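Acyl-[acyl-carrier-protein]--UDP-N-acetylglucosamine O-acyltransferase (Acinetobacter baumannii, PDB 4E6U) catalyses transfer of an acyl chain from acyl carrier protein to UDP-N-acetylglucosamine, the first step in making the lipid A of lipopolysaccharide. Local coordinates at residues S115-C129 / G132-H146. Sequence-based numbering, arbitrary orientation.
With EDO (1,2-ethanediol), chain J; EDO (1,2-ethanediol), chain F.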
ATOM      1  N   SER A 115      -4.204 -20.738  11.685  1.00 13.60           N
ATOM      2  CA  SER A 115      -5.637 -20.597  11.917  1.00 12.93           C
ATOM      3  C   SER A 115      -5.992 -19.350  12.709  1.00 12.60           C
ATOM      4  O   SER A 115      -5.158 -18.831  13.464  1.00 13.03           O
ATOM      5  CB  SER A 115      -6.173 -21.833  12.663  1.00 14.58           C
ATOM      6  OG  SER A 115      -5.958 -23.004  11.897  1.00 15.44           O
ATOM      7  N   HIS A 116      -7.222 -18.866  12.543  1.00 12.92           N
ATOM      8  CA  HIS A 116      -7.743 -17.745  13.312  1.00 13.34           C
ATOM      9  C   HIS A 116      -6.988 -16.439  13.070  1.00 13.13           C
ATOM     10  O   HIS A 116      -6.932 -15.577  13.946  1.00 14.15           O
ATOM     11  CB  HIS A 116      -7.796 -18.079  14.820  1.00 14.40           C
ATOM     12  CG  HIS A 116      -8.692 -19.232  15.137  1.00 18.30           C
ATOM     13  ND1 HIS A 116     -10.063 -19.103  15.208  1.00 22.61           N
ATOM     14  CD2 HIS A 116      -8.418 -20.531  15.391  1.00 22.18           C
ATOM     15  CE1 HIS A 116     -10.595 -20.279  15.494  1.00 22.66           C
ATOM     16  NE2 HIS A 116      -9.620 -21.163  15.602  1.00 22.71           N
ATOM     17  N   ASN A 117      -6.434 -16.300  11.868  1.00 12.48           N
ATOM     18  CA  ASN A 117      -5.747 -15.064  11.491  1.00 12.34           C
ATOM     19  C   ASN A 117      -6.700 -14.097  10.818  1.00 12.45           C
ATOM     20  O   ASN A 117      -7.645 -14.525  10.154  1.00 13.16           O
ATOM     21  CB  ASN A 117      -4.596 -15.408  10.564  1.00 11.90           C
ATOM     22  CG  ASN A 117      -3.555 -16.271  11.244  1.00 11.62           C
ATOM     23  OD1 ASN A 117      -2.877 -15.807  12.169  1.00 12.71           O
ATOM     24  ND2 ASN A 117      -3.385 -17.496  10.793  1.00 12.50           N
ATOM     25  N   LEU A 118      -6.413 -12.814  10.964  1.00 11.33           N
ATOM     26  CA  LEU A 118      -7.103 -11.759  10.213  1.00 11.93           C
ATOM     27  C   LEU A 118      -6.071 -11.069   9.348  1.00 11.27           C
ATOM     28  O   LEU A 118      -5.118 -10.459   9.868  1.00 11.56           O
ATOM     29  CB  LEU A 118      -7.760 -10.769  11.164  1.00 12.16           C
ATOM     30  CG  LEU A 118      -8.278  -9.467  10.540  1.00 12.35           C
ATOM     31  CD1 LEU A 118      -9.286  -9.724   9.396  1.00 15.10           C
ATOM     32  CD2 LEU A 118      -8.905  -8.539  11.583  1.00 14.70           C
ATOM     33  N   LEU A 119      -6.232 -11.209   8.033  1.00 10.52           N
ATOM     34  CA  LEU A 119      -5.399 -10.526   7.043  1.00 10.32           C
ATOM     35  C   LEU A 119      -6.255  -9.423   6.461  1.00  9.97           C
ATOM     36  O   LEU A 119      -7.148  -9.692   5.656  1.00 10.57           O
ATOM     37  CB  LEU A 119      -4.897 -11.493   5.964  1.00 11.10           C
ATOM     38  CG  LEU A 119      -3.729 -12.421   6.328  1.00 11.11           C
ATOM     39  CD1 LEU A 119      -4.149 -13.424   7.392  1.00 12.33           C
ATOM     40  CD2 LEU A 119      -3.218 -13.155   5.102  1.00 12.38           C
ATOM     41  N   MET A 120      -6.022  -8.202   6.916  1.00 10.15           N
ATOM     42  CA  MET A 120      -6.808  -7.068   6.433  1.00 11.04           C
ATOM     43  C   MET A 120      -6.450  -6.706   5.011  1.00 10.39           C
ATOM     44  O   MET A 120      -5.550  -7.287   4.401  1.00 10.87           O
ATOM     45  CB  MET A 120      -6.645  -5.867   7.355  1.00 11.44           C
ATOM     46  CG  MET A 120      -7.279  -6.096   8.704  1.00 12.47           C
ATOM     47  SD  MET A 120      -7.263  -4.570   9.676  1.00 16.11           S
ATOM     48  CE  MET A 120      -7.385  -5.204  11.335  1.00 21.09           C
ATOM     49  N   VAL A 121      -7.193  -5.753   4.463  1.00 10.59           N
ATOM     50  CA  VAL A 121      -7.070  -5.448   3.033  1.00 11.15           C
ATOM     51  C   VAL A 121      -5.620  -5.254   2.612  1.00 11.03           C
ATOM     52  O   VAL A 121      -4.842  -4.561   3.278  1.00 11.06           O
ATOM     53  CB  VAL A 121      -7.907  -4.202   2.656  1.00 10.51           C
ATOM     54  CG1 VAL A 121      -7.595  -3.718   1.273  1.00 16.05           C
ATOM     55  CG2 VAL A 121      -9.404  -4.496   2.781  1.00 12.92           C
ATOM     56  N   ASN A 122      -5.261  -5.849   1.482  1.00 10.50           N
ATOM     57  CA  ASN A 122      -3.925  -5.730   0.899  1.00 11.43           C
ATOM     58  C   ASN A 122      -2.815  -6.217   1.819  1.00 11.43           C
ATOM     59  O   ASN A 122      -1.748  -5.597   1.911  1.00 13.95           O
ATOM     60  CB  ASN A 122      -3.651  -4.280   0.437  1.00 11.80           C
ATOM     61  CG  ASN A 122      -2.377  -4.153  -0.429  1.00 16.36           C
ATOM     62  OD1 ASN A 122      -1.702  -3.119  -0.412  1.00 18.24           O
ATOM     63  ND2 ASN A 122      -2.035  -5.203  -1.163  1.00 16.51           N
ATOM     64  N   THR A 123      -3.050  -7.329   2.497  1.00 10.88           N
ATOM     65  CA  THR A 123      -1.942  -8.047   3.170  1.00 11.13           C
ATOM     66  C   THR A 123      -1.245  -8.910   2.134  1.00 11.20           C
ATOM     67  O   THR A 123      -1.894  -9.656   1.393  1.00 10.98           O
ATOM     68  CB  THR A 123      -2.436  -8.948   4.320  1.00 11.20           C
ATOM     69  OG1 THR A 123      -3.088  -8.140   5.300  1.00 14.14           O
ATOM     70  CG2 THR A 123      -1.252  -9.668   4.992  1.00 11.86           C
ATOM     71  N   HIS A 124       0.077  -8.809   2.071  1.00 10.63           N
ATOM     72  CA  HIS A 124       0.891  -9.666   1.233  1.00 10.66           C
ATOM     73  C   HIS A 124       1.672 -10.636   2.072  1.00 11.08           C
ATOM     74  O   HIS A 124       2.414 -10.218   2.971  1.00 11.41           O
ATOM     75  CB  HIS A 124       1.874  -8.852   0.405  1.00 11.40           C
ATOM     76  CG  HIS A 124       2.818  -9.701  -0.394  1.00 11.65           C
ATOM     77  ND1 HIS A 124       2.422 -10.355  -1.535  1.00 11.06           N
ATOM     78  CD2 HIS A 124       4.133 -10.003  -0.221  1.00 13.06           C
ATOM     79  CE1 HIS A 124       3.450 -11.022  -2.038  1.00 11.52           C
ATOM     80  NE2 HIS A 124       4.503 -10.821  -1.262  1.00 13.00           N
ATOM     81  N   ILE A 125       1.506 -11.915   1.784  1.00 10.27           N
ATOM     82  CA  ILE A 125       2.335 -12.966   2.381  1.00 11.41           C
ATOM     83  C   ILE A 125       3.177 -13.586   1.279  1.00 10.45           C
ATOM     84  O   ILE A 125       2.669 -14.281   0.399  1.00 11.40           O
ATOM     85  CB  ILE A 125       1.484 -14.058   3.081  1.00 11.20           C
ATOM     86  CG1 ILE A 125       0.523 -13.459   4.114  1.00 12.60           C
ATOM     87  CG2 ILE A 125       2.383 -15.162   3.681  1.00 13.19           C
ATOM     88  CD1 ILE A 125       1.166 -12.729   5.266  1.00 13.12           C
ATOM     89  N   ALA A 126       4.480 -13.318   1.308  1.00 11.36           N
ATOM     90  CA  ALA A 126       5.398 -13.786   0.291  1.00 11.46           C
ATOM     91  C   ALA A 126       5.706 -15.269   0.384  1.00 11.60           C
ATOM     92  O   ALA A 126       5.427 -15.925   1.381  1.00 12.13           O
ATOM     93  CB  ALA A 126       6.712 -13.005   0.395  1.00 12.49           C
ATOM     94  N   HIS A 127       6.312 -15.771  -0.688  1.00 12.22           N
ATOM     95  CA  HIS A 127       6.829 -17.135  -0.705  1.00 12.69           C
ATOM     96  C   HIS A 127       7.556 -17.533   0.569  1.00 13.27           C
ATOM     97  O   HIS A 127       8.364 -16.770   1.112  1.00 13.20           O
ATOM     98  CB  HIS A 127       7.763 -17.322  -1.906  1.00 12.72           C
ATOM     99  CG  HIS A 127       8.950 -16.407  -1.914  1.00 11.91           C
ATOM    100  ND1 HIS A 127      10.159 -16.756  -1.340  1.00 13.89           N
ATOM    101  CD2 HIS A 127       9.122 -15.178  -2.450  1.00 13.23           C
ATOM    102  CE1 HIS A 127      11.019 -15.762  -1.511  1.00 13.09           C
ATOM    103  NE2 HIS A 127      10.415 -14.788  -2.174  1.00 14.51           N
ATOM    104  N   ASP A 128       7.265 -18.752   1.022  1.00 11.93           N
ATOM    105  CA  ASP A 128       8.021 -19.430   2.088  1.00 13.62           C
ATOM    106  C   ASP A 128       7.796 -18.868   3.474  1.00 14.07           C
ATOM    107  O   ASP A 128       8.442 -19.294   4.437  1.00 15.47           O
ATOM    108  CB  ASP A 128       9.526 -19.476   1.772  1.00 13.67           C
ATOM    109  CG  ASP A 128       9.810 -20.065   0.412  1.00 12.89           C
ATOM    110  OD1 ASP A 128       9.390 -21.219   0.182  1.00 14.30           O
ATOM    111  OD2 ASP A 128      10.397 -19.367  -0.453  1.00 14.48           O
ATOM    112  N   CYS A 129       6.864 -17.939   3.616  1.00 12.66           N
ATOM    113  CA  CYS A 129       6.520 -17.506   4.955  1.00 12.72           C
ATOM    114  C   CYS A 129       5.869 -18.633   5.730  1.00 13.31           C
ATOM    115  O   CYS A 129       5.223 -19.529   5.143  1.00 13.84           O
ATOM    116  CB  CYS A 129       5.565 -16.310   4.928  1.00 13.50           C
ATOM    117  SG  CYS A 129       6.352 -14.785   4.421  1.00 14.21           S
ATOM    118  N   GLY A 132       1.772 -18.392  12.122  1.00 13.60           N
ATOM    119  CA  GLY A 132       1.051 -19.207  13.100  1.00 13.49           C
ATOM    120  C   GLY A 132      -0.426 -18.867  13.198  1.00 13.73           C
ATOM    121  O   GLY A 132      -1.109 -18.700  12.169  1.00 13.93           O
ATOM    122  N   ASP A 133      -0.924 -18.760  14.426  1.00 13.61           N
ATOM    123  CA  ASP A 133      -2.351 -18.625  14.695  1.00 13.54           C
ATOM    124  C   ASP A 133      -2.664 -17.318  15.391  1.00 13.38           C
ATOM    125  O   ASP A 133      -1.809 -16.762  16.096  1.00 13.80           O
ATOM    126  CB  ASP A 133      -2.811 -19.737  15.650  1.00 14.86           C
ATOM    127  CG  ASP A 133      -2.595 -21.119  15.098  1.00 16.83           C
ATOM    128  OD1 ASP A 133      -2.487 -21.324  13.871  1.00 15.59           O
ATOM    129  OD2 ASP A 133      -2.536 -22.063  15.934  1.00 21.56           O
ATOM    130  N   HIS A 134      -3.900 -16.830  15.245  1.00 13.48           N
ATOM    131  CA  HIS A 134      -4.413 -15.690  16.017  1.00 12.94           C
ATOM    132  C   HIS A 134      -3.667 -14.382  15.779  1.00 13.61           C
ATOM    133  O   HIS A 134      -3.605 -13.515  16.662  1.00 14.61           O
ATOM    134  CB  HIS A 134      -4.480 -15.998  17.540  1.00 14.16           C
ATOM    135  CG  HIS A 134      -5.367 -17.156  17.884  1.00 17.33           C
ATOM    136  ND1 HIS A 134      -6.742 -17.057  17.917  1.00 19.86           N
ATOM    137  CD2 HIS A 134      -5.071 -18.433  18.222  1.00 21.32           C
ATOM    138  CE1 HIS A 134      -7.255 -18.232  18.246  1.00 19.83           C
ATOM    139  NE2 HIS A 134      -6.262 -19.081  18.438  1.00 22.23           N
ATOM    140  N   ASN A 135      -3.127 -14.225  14.577  1.00 12.92           N
ATOM    141  CA  ASN A 135      -2.421 -13.004  14.230  1.00 12.46           C
ATOM    142  C   ASN A 135      -3.327 -12.001  13.534  1.00 12.74           C
ATOM    143  O   ASN A 135      -4.341 -12.389  12.947  1.00 13.56           O
ATOM    144  CB  ASN A 135      -1.251 -13.331  13.327  1.00 12.98           C
ATOM    145  CG  ASN A 135      -0.285 -14.297  13.977  1.00 13.39           C
ATOM    146  OD1 ASN A 135       0.334 -13.963  14.998  1.00 13.72           O
ATOM    147  ND2 ASN A 135      -0.141 -15.482  13.407  1.00 13.59           N
ATOM    148  N   ILE A 136      -2.953 -10.735  13.590  1.00 12.62           N
ATOM    149  CA  ILE A 136      -3.697  -9.676  12.908  1.00 12.84           C
ATOM    150  C   ILE A 136      -2.708  -8.889  12.089  1.00 13.12           C
ATOM    151  O   ILE A 136      -1.741  -8.341  12.627  1.00 12.91           O
ATOM    152  CB  ILE A 136      -4.406  -8.724  13.887  1.00 13.24           C
ATOM    153  CG1 ILE A 136      -5.453  -9.474  14.722  1.00 14.57           C
ATOM    154  CG2 ILE A 136      -5.016  -7.529  13.112  1.00 13.76           C
ATOM    155  CD1 ILE A 136      -6.053  -8.654  15.860  1.00 15.87           C
ATOM    156  N   PHE A 137      -2.938  -8.832  10.781  1.00 12.51           N
ATOM    157  CA  PHE A 137      -2.164  -8.000   9.865  1.00 12.90           C
ATOM    158  C   PHE A 137      -3.076  -6.880   9.417  1.00 13.17           C
ATOM    159  O   PHE A 137      -4.087  -7.132   8.752  1.00 13.37           O
ATOM    160  CB  PHE A 137      -1.710  -8.808   8.657  1.00 12.75           C
ATOM    161  CG  PHE A 137      -0.912 -10.027   9.006  1.00 13.58           C
ATOM    162  CD1 PHE A 137       0.478  -9.962   9.077  1.00 15.32           C
ATOM    163  CD2 PHE A 137      -1.549 -11.223   9.301  1.00 13.27           C
ATOM    164  CE1 PHE A 137       1.217 -11.080   9.399  1.00 17.24           C
ATOM    165  CE2 PHE A 137      -0.827 -12.350   9.611  1.00 13.94           C
ATOM    166  CZ  PHE A 137       0.570 -12.283   9.666  1.00 16.21           C
ATOM    167  N   ALA A 138      -2.757  -5.654   9.800  1.00 13.55           N
ATOM    168  CA  ALA A 138      -3.560  -4.508   9.400  1.00 14.31           C
ATOM    169  C   ALA A 138      -3.348  -4.170   7.932  1.00 14.27           C
ATOM    170  O   ALA A 138      -2.553  -4.794   7.231  1.00 15.18           O
ATOM    171  CB  ALA A 138      -3.282  -3.310  10.296  1.00 15.52           C
ATOM    172  N   ASN A 139      -4.094  -3.196   7.448  1.00 13.82           N
ATOM    173  CA  ASN A 139      -4.093  -2.913   6.025  1.00 14.17           C
ATOM    174  C   ASN A 139      -2.715  -2.672   5.453  1.00 13.77           C
ATOM    175  O   ASN A 139      -1.880  -2.034   6.097  1.00 13.51           O
ATOM    176  CB  ASN A 139      -4.942  -1.664   5.739  1.00 15.06           C
ATOM    177  CG  ASN A 139      -6.409  -1.941   5.821  1.00 17.82           C
ATOM    178  OD1 ASN A 139      -6.869  -2.542   6.772  1.00 17.57           O
ATOM    179  ND2 ASN A 139      -7.168  -1.489   4.807  1.00 20.63           N
ATOM    180  N   ASN A 140      -2.485  -3.134   4.233  1.00 13.29           N
ATOM    181  CA  ASN A 140      -1.264  -2.800   3.480  1.00 14.21           C
ATOM    182  C   ASN A 140       0.044  -3.339   4.082  1.00 15.22           C
ATOM    183  O   ASN A 140       1.126  -2.816   3.796  1.00 18.23           O
ATOM    184  CB  ASN A 140      -1.140  -1.275   3.261  1.00 14.69           C
ATOM    185  CG  ASN A 140      -2.280  -0.686   2.444  1.00 15.85           C
ATOM    186  OD1 ASN A 140      -2.796  -1.311   1.529  1.00 15.67           O
ATOM    187  ND2 ASN A 140      -2.668   0.527   2.770  1.00 18.06           N
ATOM    188  N   VAL A 141      -0.063  -4.375   4.901  1.00 14.32           N
ATOM    189  CA  VAL A 141       1.142  -4.997   5.470  1.00 13.26           C
ATOM    190  C   VAL A 141       1.831  -5.864   4.418  1.00 13.70           C
ATOM    191  O   VAL A 141       1.168  -6.652   3.725  1.00 14.15           O
ATOM    192  CB  VAL A 141       0.799  -5.777   6.738  1.00 13.64           C
ATOM    193  CG1 VAL A 141       1.948  -6.721   7.121  1.00 14.90           C
ATOM    194  CG2 VAL A 141       0.504  -4.815   7.865  1.00 15.40           C
ATOM    195  N   GLY A 142       3.134  -5.699   4.274  1.00 14.13           N
ATOM    196  CA  GLY A 142       3.917  -6.511   3.354  1.00 14.94           C
ATOM    197  C   GLY A 142       4.858  -7.406   4.114  1.00 15.17           C
ATOM    198  O   GLY A 142       5.750  -6.916   4.808  1.00 17.47           O
ATOM    199  N   VAL A 143       4.667  -8.704   3.994  1.00 13.60           N
ATOM    200  CA  VAL A 143       5.541  -9.674   4.646  1.00 13.47           C
ATOM    201  C   VAL A 143       6.383 -10.314   3.549  1.00 13.56           C
ATOM    202  O   VAL A 143       5.866 -11.016   2.676  1.00 13.57           O
ATOM    203  CB  VAL A 143       4.737 -10.723   5.401  1.00 12.22           C
ATOM    204  CG1 VAL A 143       5.676 -11.626   6.210  1.00 13.91           C
ATOM    205  CG2 VAL A 143       3.690 -10.072   6.307  1.00 14.38           C
ATOM    206  N   ALA A 144       7.691 -10.064   3.577  1.00 13.20           N
ATOM    207  CA  ALA A 144       8.575 -10.529   2.519  1.00 13.03           C
ATOM    208  C   ALA A 144       8.949 -12.007   2.685  1.00 13.06           C
ATOM    209  O   ALA A 144       8.481 -12.693   3.592  1.00 12.82           O
ATOM    210  CB  ALA A 144       9.820  -9.629   2.428  1.00 14.61           C
ATOM    211  N   GLY A 145       9.784 -12.488   1.774  1.00 13.42           N
ATOM    212  CA  GLY A 145      10.051 -13.919   1.690  1.00 13.05           C
ATOM    213  C   GLY A 145      10.648 -14.558   2.926  1.00 13.32           C
ATOM    214  O   GLY A 145      11.492 -13.970   3.596  1.00 13.24           O
ATOM    215  N   HIS A 146      10.235 -15.790   3.204  1.00 13.32           N
ATOM    216  CA  HIS A 146      10.846 -16.622   4.261  1.00 13.59           C
ATOM    217  C   HIS A 146      10.680 -16.066   5.666  1.00 14.48           C
ATOM    218  O   HIS A 146      11.413 -16.447   6.577  1.00 15.94           O
ATOM    219  CB  HIS A 146      12.364 -16.881   4.014  1.00 13.56           C
ATOM    220  CG  HIS A 146      12.725 -17.170   2.588  1.00 14.67           C
ATOM    221  ND1 HIS A 146      12.771 -18.449   2.075  1.00 16.41           N
ATOM    222  CD2 HIS A 146      13.104 -16.349   1.581  1.00 15.65           C
ATOM    223  CE1 HIS A 146      13.148 -18.402   0.809  1.00 16.64           C
ATOM    224  NE2 HIS A 146      13.352 -17.139   0.482  1.00 16.95           N
TER
HETATM  225  C1  EDO J 309      -7.267   0.093   8.935  1.00 45.86           C
HETATM  226  O1  EDO J 309      -6.447  -1.020   9.329  1.00 45.79           O
HETATM  227  C2  EDO J 309      -6.507   1.015   7.986  1.00 46.03           C
HETATM  228  O2  EDO J 309      -5.099   0.757   8.085  1.00 46.40           O
HETATM  229  C1  EDO F 305      10.428 -11.835  -3.970  1.00 22.50           C
HETATM  230  O1  EDO F 305      11.469 -12.538  -3.275  1.00 23.20           O
HETATM  231  C2  EDO F 305      10.033 -10.568  -3.214  1.00 23.24           C
HETATM  232  O2  EDO F 305       9.469 -10.926  -1.942  1.00 24.78           O
HETATM  233  O   HOH W   1      -3.518 -24.145  12.377  0.50 30.89           O
HETATM  234  O   HOH W   2      -6.778 -12.775  14.596  1.00 25.00           O
HETATM  235  O   HOH W   3       0.780  -5.345   1.048  1.00 16.00           O
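Asn117 OD1 takes two N-H groups from Asn135: the backbone N at 2.9 Å and, more weakly, the side-chain ND2. The other arm of the same amide, Asn117 ND2, gives a bond of 2.9 Å to Gly132 O that lies in both the amide and the carbonyl plane. With CG beside the backbone N in both residues, the two amides run side by side, their planes 6° apart. Asn135 repeats the pattern one coil on, with ND2 bonded to Gly150 O and OD1 to Val153 N. This row of asparagines inside the turns belongs to the left-handed parallel beta-helix of hexapeptide-repeat acyltransferases, in which 115-129 and 132-146 lie on successive coils in parallel register.

Next to it, Asp133 OD1 receives Ser115 N at 2.8 Å from above the carboxylate plane, while His116 lays its CB over the face of the His134 ring. In the interior the Phe137 ring has Ile125 CD1 over one face, and Leu119 CG lies 3.9 Å from Phe137 CD2; Ile125 CD1 also meets Val143 CG2.

At the far corner, in an offset edge-to-face pair, His127 turns its edge toward the face of His146, planes at 86°, and His127 ND1 donates to Asp128 OD2 at 2.8 Å. Asp128 OD2 is also bonded to Thr104, and His146 ND1 to Asp107. His127 NE2 and O1 of a bound 1,2-ethanediol are hydrogen-bonded at 2.7 Å. The bond to the carboxylate, lying near the plane of the His127 ring, thus fixes the ring's rotation and holds NE2 toward this partner.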